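Local coordinates for putative permease protein, ABC transporter (Porphyromonas gingivalis, PDB 3IS6), which is probably part of a membrane transporter, this chain being a piece that contains its MacB-like periplasmic core domain, at residues 57-62 against 161-166. Sequence-based numbering, arbitrary orientation.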
loop_
_atom_site.group_PDB
_atom_site.type_symbol
_atom_site.label_atom_id
_atom_site.label_comp_id
_atom_site.label_asym_id
_atom_site.label_seq_id
_atom_site.Cartn_x
_atom_site.Cartn_y
_atom_site.Cartn_z
ATOM N N ALA A 57 2.357 -22.770 3.960
ATOM C CA ALA A 57 1.363 -21.724 4.057
ATOM C C ALA A 57 1.703 -20.538 3.174
ATOM O O ALA A 57 2.823 -20.216 3.004
ATOM C CB ALA A 57 1.202 -21.285 5.410
ATOM N N THR A 58 0.694 -19.910 2.617
ATOM C CA THR A 58 0.875 -18.764 1.759
ATOM C C THR A 58 -0.305 -17.812 1.854
ATOM O O THR A 58 -1.330 -18.192 2.299
ATOM C CB THR A 58 1.214 -19.172 0.316
ATOM O OG1 THR A 58 1.830 -18.094 -0.356
ATOM C CG2 THR A 58 0.014 -19.603 -0.463
ATOM N N ARG A 59 -0.116 -16.581 1.423
ATOM C CA ARG A 59 -1.102 -15.536 1.522
ATOM C C ARG A 59 -1.334 -14.828 0.197
ATOM O O ARG A 59 -0.447 -14.657 -0.556
ATOM C CB ARG A 59 -0.703 -14.533 2.589
ATOM C CG ARG A 59 0.579 -13.778 2.317
ATOM C CD ARG A 59 1.075 -13.007 3.494
ATOM N NE ARG A 59 2.501 -12.778 3.432
ATOM C CZ ARG A 59 3.184 -11.969 4.214
ATOM N NH1 ARG A 59 2.605 -11.270 5.153
ATOM N NH2 ARG A 59 4.476 -11.868 4.048
ATOM N N THR A 60 -2.564 -14.429 -0.045
ATOM C CA THR A 60 -2.910 -13.576 -1.155
ATOM C C THR A 60 -3.804 -12.416 -0.716
ATOM O O THR A 60 -4.436 -12.482 0.290
ATOM C CB THR A 60 -3.623 -14.350 -2.276
ATOM O OG1 THR A 60 -4.888 -14.778 -1.834
ATOM C CG2 THR A 60 -2.852 -15.536 -2.691
ATOM N N THR A 61 -3.809 -11.341 -1.479
ATOM C CA THR A 61 -4.826 -10.325 -1.374
ATOM C C THR A 61 -5.271 -9.825 -2.749
ATOM O O THR A 61 -4.462 -9.523 -3.564
ATOM C CB THR A 61 -4.429 -9.184 -0.420
ATOM O OG1 THR A 61 -5.516 -8.288 -0.259
ATOM C CG2 THR A 61 -3.268 -8.428 -0.919
ATOM N N LEU A 62 -6.563 -9.744 -2.968
ATOM C CA LEU A 62 -7.089 -9.341 -4.240
ATOM C C LEU A 62 -7.115 -7.854 -4.359
ATOM O O LEU A 62 -7.645 -7.212 -3.528
ATOM C CB LEU A 62 -8.503 -9.836 -4.388
ATOM C CG LEU A 62 -9.237 -9.429 -5.646
ATOM C CD1 LEU A 62 -8.746 -10.152 -6.815
ATOM C CD2 LEU A 62 -10.682 -9.625 -5.513
ATOM N N LEU A 161 0.906 -10.034 -9.049
ATOM C CA LEU A 161 1.945 -9.142 -8.601
ATOM C C LEU A 161 2.451 -9.611 -7.262
ATOM O O LEU A 161 1.752 -10.229 -6.555
ATOM C CB LEU A 161 1.406 -7.746 -8.449
ATOM C CG LEU A 161 1.160 -6.919 -9.685
ATOM C CD1 LEU A 161 0.408 -5.700 -9.371
ATOM C CD2 LEU A 161 2.418 -6.576 -10.342
ATOM N N PRO A 162 3.673 -9.300 -6.906
ATOM C CA PRO A 162 4.165 -9.750 -5.623
ATOM C C PRO A 162 3.453 -9.101 -4.457
ATOM O O PRO A 162 3.135 -7.951 -4.476
ATOM C CB PRO A 162 5.630 -9.356 -5.656
ATOM C CG PRO A 162 5.919 -9.099 -6.971
ATOM C CD PRO A 162 4.716 -8.594 -7.623
ATOM N N ILE A 163 3.257 -9.886 -3.422
ATOM C CA ILE A 163 2.581 -9.461 -2.230
ATOM C C ILE A 163 3.332 -8.359 -1.525
ATOM O O ILE A 163 2.764 -7.587 -0.839
ATOM C CB ILE A 163 2.230 -10.607 -1.287
ATOM C CG1 ILE A 163 0.949 -10.272 -0.569
ATOM C CG2 ILE A 163 3.292 -10.871 -0.323
ATOM C CD1 ILE A 163 0.256 -11.393 -0.105
ATOM N N THR A 164 4.614 -8.261 -1.823
ATOM C CA THR A 164 5.514 -7.277 -1.252
ATOM C C THR A 164 5.201 -5.868 -1.738
ATOM O O THR A 164 5.770 -4.947 -1.300
ATOM C CB THR A 164 6.990 -7.603 -1.482
ATOM O OG1 THR A 164 7.194 -8.007 -2.817
ATOM C CG2 THR A 164 7.419 -8.689 -0.596
ATOM N N TRP A 165 4.288 -5.732 -2.659
ATOM C CA TRP A 165 3.795 -4.433 -3.020
ATOM C C TRP A 165 3.123 -3.812 -1.826
ATOM O O TRP A 165 3.048 -2.641 -1.720
ATOM C CB TRP A 165 2.812 -4.500 -4.161
ATOM C CG TRP A 165 3.413 -4.407 -5.481
ATOM C CD1 TRP A 165 4.496 -5.043 -5.914
ATOM C CD2 TRP A 165 2.948 -3.638 -6.558
ATOM N NE1 TRP A 165 4.754 -4.726 -7.192
ATOM C CE2 TRP A 165 3.804 -3.856 -7.616
ATOM C CE3 TRP A 165 1.883 -2.781 -6.735
ATOM C CZ2 TRP A 165 3.644 -3.250 -8.813
ATOM C CZ3 TRP A 165 1.732 -2.176 -7.926
ATOM C CH2 TRP A 165 2.598 -2.416 -8.952
HETATM N N MSE A 166 2.588 -4.628 -0.954
HETATM C CA MSE A 166 1.904 -4.136 0.215
HETATM C C MSE A 166 2.909 -3.595 1.235
HETATM O O MSE A 166 3.974 -4.098 1.361
HETATM C CB MSE A 166 1.026 -5.221 0.850
HETATM C CG MSE A 166 -0.114 -5.719 0.014
HETATM SE SE MSE A 166 -1.570 -4.527 -0.144
HETATM C CE MSE A 166 -2.123 -4.514 1.577
#
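Segment 57-62 of strand 54-70 packs on the 3-10 turn 163-165 that follows strand 159-162, within the MacB-like periplasmic core domain. The two strands are not paired here; strand 74-83 pairs with both, so the contact joins one strand to the turn after another. Ile163 is the main side chain of the contact, and Arg59 and Thr61 share most of the other side. The CG of Arg59 sits in the crowded position between the backbone N and the carbonyl carbon (chi1 63°), and from there the chain runs extended to NE. Ile163 crosses this chain at about a right angle. The tip of the isoleucine, CD1, lies 3.4 Å from CG of Arg59 and also 3.4 Å from the backbone O of Arg59. Its CG2 lies obliquely by the guanidinium. The charged end is held elsewhere, by a salt bridge from NE to Glu84 and a hydrogen bond from NH1 to Gly41 O. The CB of Thr60 points away from the turn, and its CA lies 4.0 Å from Ile163 CD1. The CB of Thr61 points toward the turn. Its methyl CG2 approaches CG of the selenomethionine Met166 at 4.3 Å, while OG1 is hydrogen-bonded to Arg179 NE. A hydrogen bond from Met166 N to Ile163 O, 3.0 Å, helps hold the turn. Met239 of the second subunit packs on Met166. No hydrogen bond joins the two segments. The contact is therefore mostly apolar packing, in which the Ile163 methyl lies on both the aliphatic part and the backbone carbonyl of Arg59, while the polar ends of Arg59 and Thr61 find their partners outside.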